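Local coordinates for protein aromatic-L-amino-acid decarboxylase (Catharanthus roseus, PDB 6EEW) that decarboxylates L-tryptophan to tryptamine and 5-hydroxy-L-tryptophan to serotonin as a homodimer that uses pyridoxal 5'-phosphate as its cofactor, at residues T166-I171 with H203-K208; A257-G260 with A266-P269; G281-V286 with L330-P335. All blocks are in the same frame, centred on the assembly; numbering follows the deposited sequence.

Contact 1: residues T166-I171 with H203-K208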
loop_
_atom_site.group_PDB
_atom_site.type_symbol
_atom_site.label_atom_id
_atom_site.label_comp_id
_atom_site.label_asym_id
_atom_site.label_seq_id
_atom_site.Cartn_x
_atom_site.Cartn_y
_atom_site.Cartn_z
ATOM N N THR A 166 4.949 -2.237 -2.677
ATOM C CA THR A 166 6.255 -2.458 -2.083
ATOM C C THR A 166 6.873 -3.710 -2.677
ATOM O O THR A 166 6.217 -4.499 -3.365
ATOM C CB THR A 166 6.187 -2.618 -0.556
ATOM O OG1 THR A 166 5.519 -3.844 -0.230
ATOM C CG2 THR A 166 5.432 -1.466 0.084
ATOM N N THR A 167 8.167 -3.878 -2.419
ATOM C CA THR A 167 8.790 -5.154 -2.733
ATOM C C THR A 167 8.349 -6.220 -1.745
ATOM O O THR A 167 8.120 -7.374 -2.124
ATOM C CB THR A 167 10.309 -5.005 -2.740
ATOM O OG1 THR A 167 10.659 -4.078 -3.768
ATOM C CG2 THR A 167 10.980 -6.343 -3.039
ATOM N N SER A 168 8.229 -5.854 -0.469
ATOM C CA SER A 168 7.879 -6.842 0.541
ATOM C C SER A 168 6.570 -7.539 0.195
ATOM O O SER A 168 6.482 -8.769 0.275
ATOM C CB SER A 168 7.827 -6.199 1.925
ATOM O OG SER A 168 9.146 -6.001 2.420
ATOM N N GLU A 169 5.556 -6.788 -0.246
ATOM C CA GLU A 169 4.287 -7.446 -0.535
ATOM C C GLU A 169 4.301 -8.167 -1.880
ATOM O O GLU A 169 3.602 -9.169 -2.046
ATOM C CB GLU A 169 3.120 -6.446 -0.440
ATOM C CG GLU A 169 3.179 -5.209 -1.332
ATOM C CD GLU A 169 1.905 -4.333 -1.205
ATOM O OE1 GLU A 169 1.160 -4.500 -0.216
ATOM O OE2 GLU A 169 1.645 -3.492 -2.100
ATOM N N SER A 170 5.110 -7.727 -2.838
ATOM C CA SER A 170 5.256 -8.502 -4.070
ATOM C C SER A 170 5.894 -9.853 -3.789
ATOM O O SER A 170 5.413 -10.898 -4.257
ATOM C CB SER A 170 6.057 -7.712 -5.084
ATOM O OG SER A 170 5.360 -6.527 -5.373
ATOM N N ILE A 171 6.992 -9.853 -3.038
ATOM C CA ILE A 171 7.634 -11.109 -2.673
ATOM C C ILE A 171 6.691 -11.964 -1.842
ATOM O O ILE A 171 6.621 -13.186 -2.024
ATOM C CB ILE A 171 8.959 -10.852 -1.938
ATOM C CG1 ILE A 171 9.975 -10.250 -2.919
ATOM C CG2 ILE A 171 9.535 -12.153 -1.437
ATOM C CD1 ILE A 171 11.355 -10.011 -2.314
ATOM N N HIS A 203 18.921 -10.502 4.231
ATOM C CA HIS A 203 18.482 -11.164 5.453
ATOM C C HIS A 203 17.626 -10.263 6.339
ATOM O O HIS A 203 17.274 -10.669 7.451
ATOM C CB HIS A 203 19.676 -11.680 6.262
ATOM C CG HIS A 203 20.452 -10.603 6.951
ATOM N ND1 HIS A 203 21.342 -9.784 6.293
ATOM C CD2 HIS A 203 20.455 -10.198 8.244
ATOM C CE1 HIS A 203 21.869 -8.928 7.151
ATOM N NE2 HIS A 203 21.348 -9.157 8.342
ATOM N N THR A 204 17.293 -9.050 5.892
ATOM C CA THR A 204 16.432 -8.183 6.682
ATOM C C THR A 204 14.975 -8.230 6.257
ATOM O O THR A 204 14.089 -8.177 7.117
ATOM C CB THR A 204 16.912 -6.731 6.587
ATOM O OG1 THR A 204 18.344 -6.685 6.605
ATOM C CG2 THR A 204 16.374 -5.921 7.752
ATOM N N MET A 205 14.705 -8.363 4.965
ATOM C CA MET A 205 13.353 -8.329 4.418
ATOM C C MET A 205 12.826 -9.704 4.042
ATOM O O MET A 205 11.668 -10.026 4.324
ATOM C CB MET A 205 13.335 -7.404 3.189
ATOM C CG MET A 205 12.063 -7.414 2.336
ATOM S SD MET A 205 12.004 -8.683 1.046
ATOM C CE MET A 205 13.376 -8.192 -0.001
ATOM N N PHE A 206 13.685 -10.526 3.446
ATOM C CA PHE A 206 13.265 -11.818 2.903
ATOM C C PHE A 206 12.839 -12.805 3.986
ATOM O O PHE A 206 11.770 -13.428 3.846
ATOM C CB PHE A 206 14.404 -12.363 2.035
ATOM C CG PHE A 206 14.308 -13.818 1.738
ATOM C CD1 PHE A 206 13.390 -14.305 0.817
ATOM C CD2 PHE A 206 15.118 -14.706 2.418
ATOM C CE1 PHE A 206 13.315 -15.676 0.559
ATOM C CE2 PHE A 206 15.052 -16.074 2.172
ATOM C CZ PHE A 206 14.147 -16.559 1.241
ATOM N N PRO A 207 13.605 -13.017 5.056
ATOM C CA PRO A 207 13.132 -13.920 6.120
ATOM C C PRO A 207 11.833 -13.462 6.768
ATOM O O PRO A 207 10.964 -14.287 7.093
ATOM C CB PRO A 207 14.295 -13.912 7.124
ATOM C CG PRO A 207 15.511 -13.461 6.303
ATOM C CD PRO A 207 14.965 -12.504 5.303
ATOM N N LYS A 208 11.698 -12.160 7.009
ATOM C CA LYS A 208 10.454 -11.644 7.559
ATOM C C LYS A 208 9.284 -12.049 6.679
ATOM O O LYS A 208 8.256 -12.537 7.165
ATOM C CB LYS A 208 10.534 -10.123 7.685
ATOM C CG LYS A 208 9.203 -9.445 7.997
ATOM C CD LYS A 208 9.389 -7.962 8.168
ATOM C CE LYS A 208 8.072 -7.256 8.424
ATOM N NZ LYS A 208 8.317 -5.820 8.725
#
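Met205 reaches from the turn ahead of helix 206-212 to the first turn of helix 167-186, the helix whose N-terminus receives the cofactor phosphate in this fold type I pyridoxal phosphate enzyme. Its bent thioether chain does nearly all the touching. The methyl CE of Met205 lies 3.6 Å from CD1 of Ile171, and the sulfur SD of Met205 is almost as close to that same CD1, at 3.7 Å. The two side chains meet at a slant. Nearer the helix start, CG of Met205 sits 3.2 Å from OG of Ser168, a close carbon-to-oxygen packing contact without a hydrogen bond, while CE of Met205 grazes CG2 of Thr167 more loosely, at 4.3 Å.

Met205 sends CG out anti to its backbone N (chi1 170°), then bends at chi2 and again at chi3, which curls SD and CE round toward Ile171. Ser168 OG has its polar partner in the modified lysine at position 319, whose phosphate oxygen OP1 it hydrogen-bonds; the backbone N of Thr167 holds OP3. Met205 therefore packs against a residue that holds the cofactor phosphate, one shell out from the cofactor. Asp287 and His285 of strand 283-287 also touch Ile171, and Ala368 of the second subunit packs on Ser168.

The start of the helix is itself tied down. Ser170 OG is hydrogen-bonded to the carbonyl O of Thr166 over 3.0 Å, and Thr166 is the N-cap: its OG1 accepts from Glu169 N at 2.9 Å, with an N-H...O angle of 164°.

Contact 2: residues A257-G260 with A266-P269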
loop_
_atom_site.group_PDB
_atom_site.type_symbol
_atom_site.label_atom_id
_atom_site.label_comp_id
_atom_site.label_asym_id
_atom_site.label_seq_id
_atom_site.Cartn_x
_atom_site.Cartn_y
_atom_site.Cartn_z
ATOM N N ALA A 257 16.147 -14.597 -5.740
ATOM C CA ALA A 257 17.400 -14.153 -6.335
ATOM C C ALA A 257 17.386 -12.630 -6.429
ATOM O O ALA A 257 16.497 -12.048 -7.067
ATOM C CB ALA A 257 17.590 -14.783 -7.711
ATOM N N THR A 258 18.391 -11.993 -5.833
ATOM C CA THR A 258 18.460 -10.543 -5.722
ATOM C C THR A 258 19.404 -9.946 -6.761
ATOM O O THR A 258 20.580 -10.325 -6.847
ATOM C CB THR A 258 18.925 -10.137 -4.333
ATOM O OG1 THR A 258 18.130 -10.818 -3.359
ATOM C CG2 THR A 258 18.793 -8.628 -4.158
ATOM N N LEU A 259 18.871 -9.009 -7.542
ATOM C CA LEU A 259 19.611 -8.229 -8.520
ATOM C C LEU A 259 19.826 -6.844 -7.917
ATOM O O LEU A 259 19.010 -5.940 -8.085
ATOM C CB LEU A 259 18.850 -8.174 -9.833
ATOM C CG LEU A 259 19.687 -7.875 -11.062
ATOM C CD1 LEU A 259 20.766 -8.943 -11.205
ATOM C CD2 LEU A 259 18.799 -7.832 -12.284
ATOM N N GLY A 260 20.924 -6.688 -7.183
ATOM C CA GLY A 260 21.251 -5.417 -6.569
ATOM C C GLY A 260 20.873 -5.357 -5.107
ATOM O O GLY A 260 19.919 -4.671 -4.724
ATOM N N ALA A 266 25.233 -6.291 -4.725
ATOM C CA ALA A 266 25.609 -7.591 -5.264
ATOM C C ALA A 266 24.562 -8.058 -6.271
ATOM O O ALA A 266 23.441 -7.552 -6.323
ATOM C CB ALA A 266 25.755 -8.616 -4.140
ATOM N N THR A 267 24.950 -9.010 -7.115
ATOM C CA THR A 267 24.075 -9.500 -8.177
ATOM C C THR A 267 24.069 -11.019 -8.164
ATOM O O THR A 267 25.116 -11.649 -8.360
ATOM C CB THR A 267 24.529 -8.992 -9.558
ATOM O OG1 THR A 267 25.916 -9.285 -9.742
ATOM C CG2 THR A 267 24.338 -7.503 -9.709
ATOM N N ASP A 268 22.913 -11.595 -7.937
ATOM C CA ASP A 268 22.815 -13.042 -8.055
ATOM C C ASP A 268 22.654 -13.421 -9.518
ATOM O O ASP A 268 21.928 -12.743 -10.250
ATOM C CB ASP A 268 21.635 -13.572 -7.247
ATOM C CG ASP A 268 21.749 -13.250 -5.773
ATOM O OD1 ASP A 268 22.855 -13.417 -5.213
ATOM O OD2 ASP A 268 20.733 -12.812 -5.185
ATOM N N PRO A 269 23.296 -14.507 -9.964
ATOM C CA PRO A 269 23.293 -14.838 -11.398
ATOM C C PRO A 269 21.972 -15.480 -11.790
ATOM O O PRO A 269 21.713 -16.646 -11.479
ATOM C CB PRO A 269 24.480 -15.809 -11.532
ATOM C CG PRO A 269 24.554 -16.489 -10.204
ATOM C CD PRO A 269 24.094 -15.460 -9.175
#
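Thr258 N gives its hydrogen to Asp268 OD2 across 2.6 Å, the shortest polar bond of this contact, with an N-H...O angle of 151°. The oxygen receives it through its anti lone pair, the one turned away from OD1. Thr258 then takes a bond back: its carbonyl O accepts from Asp268 N at 2.9 Å, and that bond is straighter, 165° at the hydrogen. One aspartate thus holds both the N and the O of a single threonine, using its side chain for one and its backbone for the other. The carboxylate gets there because CG of Asp268 stands beside its own backbone N, anti to the carbonyl carbon (chi1 -60°).

Together with the bond from Asp268 N to Thr258 O, the one from Gly260 N to Ala266 O (2.8 Å) frames Leu259 and Thr267 as a single antiparallel bridge, a non-hydrogen-bonded pair. It closes a short loop between the end of strand 251-258 and the approach to helix 270-280, and this loop carries Thr262, which by analogy with relatives probably binds pyridoxal phosphate. On the side chains, CD1 of Leu259 rests against CB of Thr267 at 4.1 Å, and Tyr303 touches both residues.

The other carboxylate oxygen, OD1 of Asp268, is held by Ile233 N. Two amide hydrogens therefore share this buried carboxylate, one on each oxygen, and would be expected to stabilise its negative charge. Against that, OD2 of Asp268 lies only 3.0 Å from Thr258 O, two acceptors side by side, a cost that the paired amides probably offset.

Contact 3: residues G281-V286 with L330-P335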
loop_
_atom_site.group_PDB
_atom_site.type_symbol
_atom_site.label_atom_id
_atom_site.label_comp_id
_atom_site.label_asym_id
_atom_site.label_seq_id
_atom_site.Cartn_x
_atom_site.Cartn_y
_atom_site.Cartn_z
ATOM N N GLY A 281 12.126 -27.777 -9.274
ATOM C CA GLY A 281 10.756 -27.343 -9.064
ATOM C C GLY A 281 10.606 -26.202 -8.089
ATOM O O GLY A 281 9.548 -26.051 -7.475
ATOM N N ILE A 282 11.644 -25.400 -7.930
ATOM C CA ILE A 282 11.645 -24.256 -7.030
ATOM C C ILE A 282 11.117 -23.043 -7.772
ATOM O O ILE A 282 11.572 -22.735 -8.880
ATOM C CB ILE A 282 13.063 -23.993 -6.500
ATOM C CG1 ILE A 282 13.582 -25.232 -5.757
ATOM C CG2 ILE A 282 13.098 -22.717 -5.668
ATOM C CD1 ILE A 282 15.079 -25.246 -5.528
ATOM N N TRP A 283 10.176 -22.334 -7.160
ATOM C CA TRP A 283 9.733 -21.057 -7.700
ATOM C C TRP A 283 10.831 -20.032 -7.497
ATOM O O TRP A 283 11.238 -19.773 -6.365
ATOM C CB TRP A 283 8.468 -20.585 -7.003
ATOM C CG TRP A 283 7.963 -19.280 -7.503
ATOM C CD1 TRP A 283 8.651 -18.097 -7.574
ATOM C CD2 TRP A 283 6.625 -18.983 -7.902
ATOM N NE1 TRP A 283 7.834 -17.100 -8.044
ATOM C CE2 TRP A 283 6.582 -17.618 -8.242
ATOM C CE3 TRP A 283 5.460 -19.745 -8.022
ATOM C CZ2 TRP A 283 5.431 -17.007 -8.708
ATOM C CZ3 TRP A 283 4.321 -19.135 -8.480
ATOM C CH2 TRP A 283 4.311 -17.784 -8.817
ATOM N N ILE A 284 11.305 -19.433 -8.576
ATOM C CA ILE A 284 12.343 -18.419 -8.480
ATOM C C ILE A 284 11.739 -17.052 -8.756
ATOM O O ILE A 284 11.095 -16.826 -9.794
ATOM C CB ILE A 284 13.530 -18.722 -9.411
ATOM C CG1 ILE A 284 14.595 -17.631 -9.259
ATOM C CG2 ILE A 284 13.067 -18.938 -10.854
ATOM C CD1 ILE A 284 15.884 -17.959 -9.968
ATOM N N HIS A 285 11.949 -16.141 -7.814
ATOM C CA HIS A 285 11.512 -14.765 -7.939
ATOM C C HIS A 285 12.752 -13.895 -7.942
ATOM O O HIS A 285 13.636 -14.065 -7.093
ATOM C CB HIS A 285 10.573 -14.345 -6.795
ATOM C CG HIS A 285 10.274 -12.881 -6.791
ATOM N ND1 HIS A 285 9.234 -12.330 -7.508
ATOM C CD2 HIS A 285 10.922 -11.841 -6.209
ATOM C CE1 HIS A 285 9.244 -11.014 -7.355
ATOM N NE2 HIS A 285 10.256 -10.694 -6.567
ATOM N N VAL A 286 12.818 -12.978 -8.893
ATOM C CA VAL A 286 13.927 -12.048 -8.998
ATOM C C VAL A 286 13.473 -10.726 -8.399
ATOM O O VAL A 286 12.561 -10.065 -8.922
ATOM C CB VAL A 286 14.406 -11.899 -10.444
ATOM C CG1 VAL A 286 15.432 -10.803 -10.538
ATOM C CG2 VAL A 286 15.001 -13.232 -10.909
ATOM N N LEU A 330 5.342 -5.859 -10.526
ATOM C CA LEU A 330 5.499 -7.295 -10.356
ATOM C C LEU A 330 4.965 -7.975 -11.600
ATOM O O LEU A 330 3.857 -7.665 -12.053
ATOM C CB LEU A 330 4.748 -7.796 -9.135
ATOM C CG LEU A 330 4.622 -9.304 -8.928
ATOM C CD1 LEU A 330 5.956 -9.907 -8.503
ATOM C CD2 LEU A 330 3.538 -9.562 -7.898
ATOM N N TRP A 331 5.797 -8.802 -12.215
ATOM C CA TRP A 331 5.394 -9.650 -13.317
ATOM C C TRP A 331 5.426 -11.111 -12.889
ATOM O O TRP A 331 6.317 -11.542 -12.137
ATOM C CB TRP A 331 6.303 -9.455 -14.524
ATOM C CG TRP A 331 6.229 -8.129 -15.209
ATOM C CD1 TRP A 331 5.462 -7.790 -16.293
ATOM C CD2 TRP A 331 7.004 -6.976 -14.892
ATOM N NE1 TRP A 331 5.722 -6.486 -16.668
ATOM C CE2 TRP A 331 6.664 -5.968 -15.819
ATOM C CE3 TRP A 331 7.959 -6.698 -13.911
ATOM C CZ2 TRP A 331 7.230 -4.708 -15.781
ATOM C CZ3 TRP A 331 8.510 -5.444 -13.866
ATOM C CH2 TRP A 331 8.143 -4.457 -14.795
ATOM N N VAL A 332 4.476 -11.876 -13.413
ATOM C CA VAL A 332 4.337 -13.287 -13.095
ATOM C C VAL A 332 4.078 -14.042 -14.386
ATOM O O VAL A 332 3.253 -13.626 -15.213
ATOM C CB VAL A 332 3.224 -13.543 -12.067
ATOM C CG1 VAL A 332 3.078 -15.015 -11.831
ATOM C CG2 VAL A 332 3.580 -12.854 -10.777
ATOM N N LYS A 333 4.796 -15.151 -14.555
ATOM C CA LYS A 333 4.711 -15.927 -15.781
ATOM C C LYS A 333 3.443 -16.767 -15.812
ATOM O O LYS A 333 2.907 -17.034 -16.897
ATOM C CB LYS A 333 5.958 -16.802 -15.919
ATOM C CG LYS A 333 6.131 -17.454 -17.277
ATOM C CD LYS A 333 7.523 -18.056 -17.402
ATOM C CE LYS A 333 7.739 -19.158 -16.387
ATOM N NZ LYS A 333 9.141 -19.655 -16.431
ATOM N N GLN A 334 2.954 -17.197 -14.643
ATOM C CA GLN A 334 1.716 -17.965 -14.543
ATOM C C GLN A 334 0.763 -17.254 -13.583
ATOM O O GLN A 334 0.677 -17.604 -12.394
ATOM C CB GLN A 334 2.000 -19.396 -14.105
ATOM C CG GLN A 334 2.682 -20.212 -15.184
ATOM C CD GLN A 334 2.837 -21.664 -14.789
ATOM O OE1 GLN A 334 3.724 -22.016 -14.008
ATOM N NE2 GLN A 334 1.975 -22.522 -15.333
ATOM N N PRO A 335 0.041 -16.242 -14.056
ATOM C CA PRO A 335 -0.903 -15.556 -13.157
ATOM C C PRO A 335 -1.853 -16.506 -12.445
ATOM O O PRO A 335 -2.128 -16.290 -11.265
ATOM C CB PRO A 335 -1.640 -14.590 -14.097
ATOM C CG PRO A 335 -0.680 -14.325 -15.187
ATOM C CD PRO A 335 0.084 -15.614 -15.389
#
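The rings of Trp283 and His285 reach from strand 283-287 toward strand 328-332, spanning one strand of the seven-stranded mixed sheet at the core of the fold type I large domain. At the edge of the His285 imidazole, near its plane, lies CD1 of Leu330, 3.7 Å from CE1 of His285; the two side chains cross at about a right angle. The Trp283 indole meets Val332 obliquely, its outer carbon CH2 standing 4.3 Å from CG1 of Val332. Phe254 also meets the indole, with the two ring planes about 25° apart, and in the plane of the indole its edge faces His285 N.

Strand 312-315 lies between strands 283-287 and 328-332, and it explains why no backbone bond joins the two segments: the CA atoms of His285 and Val332, the nearest pair, are still 9.0 Å apart. Side chains bridge that interval. Both rings leave the main chain with CG anti to the backbone N (chi1 180° for Trp283 and 171° for His285), which carries them across the middle strand.

Polar partners on the middle strand fix how the rings are turned. Ser312 OG is hydrogen-bonded to both Trp283 NE1 and His285 ND1, while Ser314 OG pairs with His285 NE2, so both imidazole nitrogens are engaged and the ring is held between two serines. Helix 167-186 closes over this layer through Ala178 and Arg181 on Trp283 and Thr174 on His285. At the edge of the imidazole, the same Leu330 CD1 also lies 4.2 Å from His285 ND1.

Overall arrangement
Following the chain from its N terminus, contact 1 comes first: residues 166-171 open helix 167-186, the chain runs through strand 194-199, and the turn into helix 206-212 closes the loop. Contact 2 closes much sooner, joining the end of strand 251-258 to the approach to helix 270-280. That helix leads into 281-286, and contact 3 shuts a wider loop at 330-335. The three follow one another in series, without nesting or crossing. Contacts 2 and 3 share the large mixed sheet, where Ala257 N probably hydrogen-bonds His285 O at 2.9 Å. Contact 1 rests on that sheet through Ile171 CG1, 3.7 Å from His285 NE2, but stays about 6 Å from contact 2 at their nearest atoms.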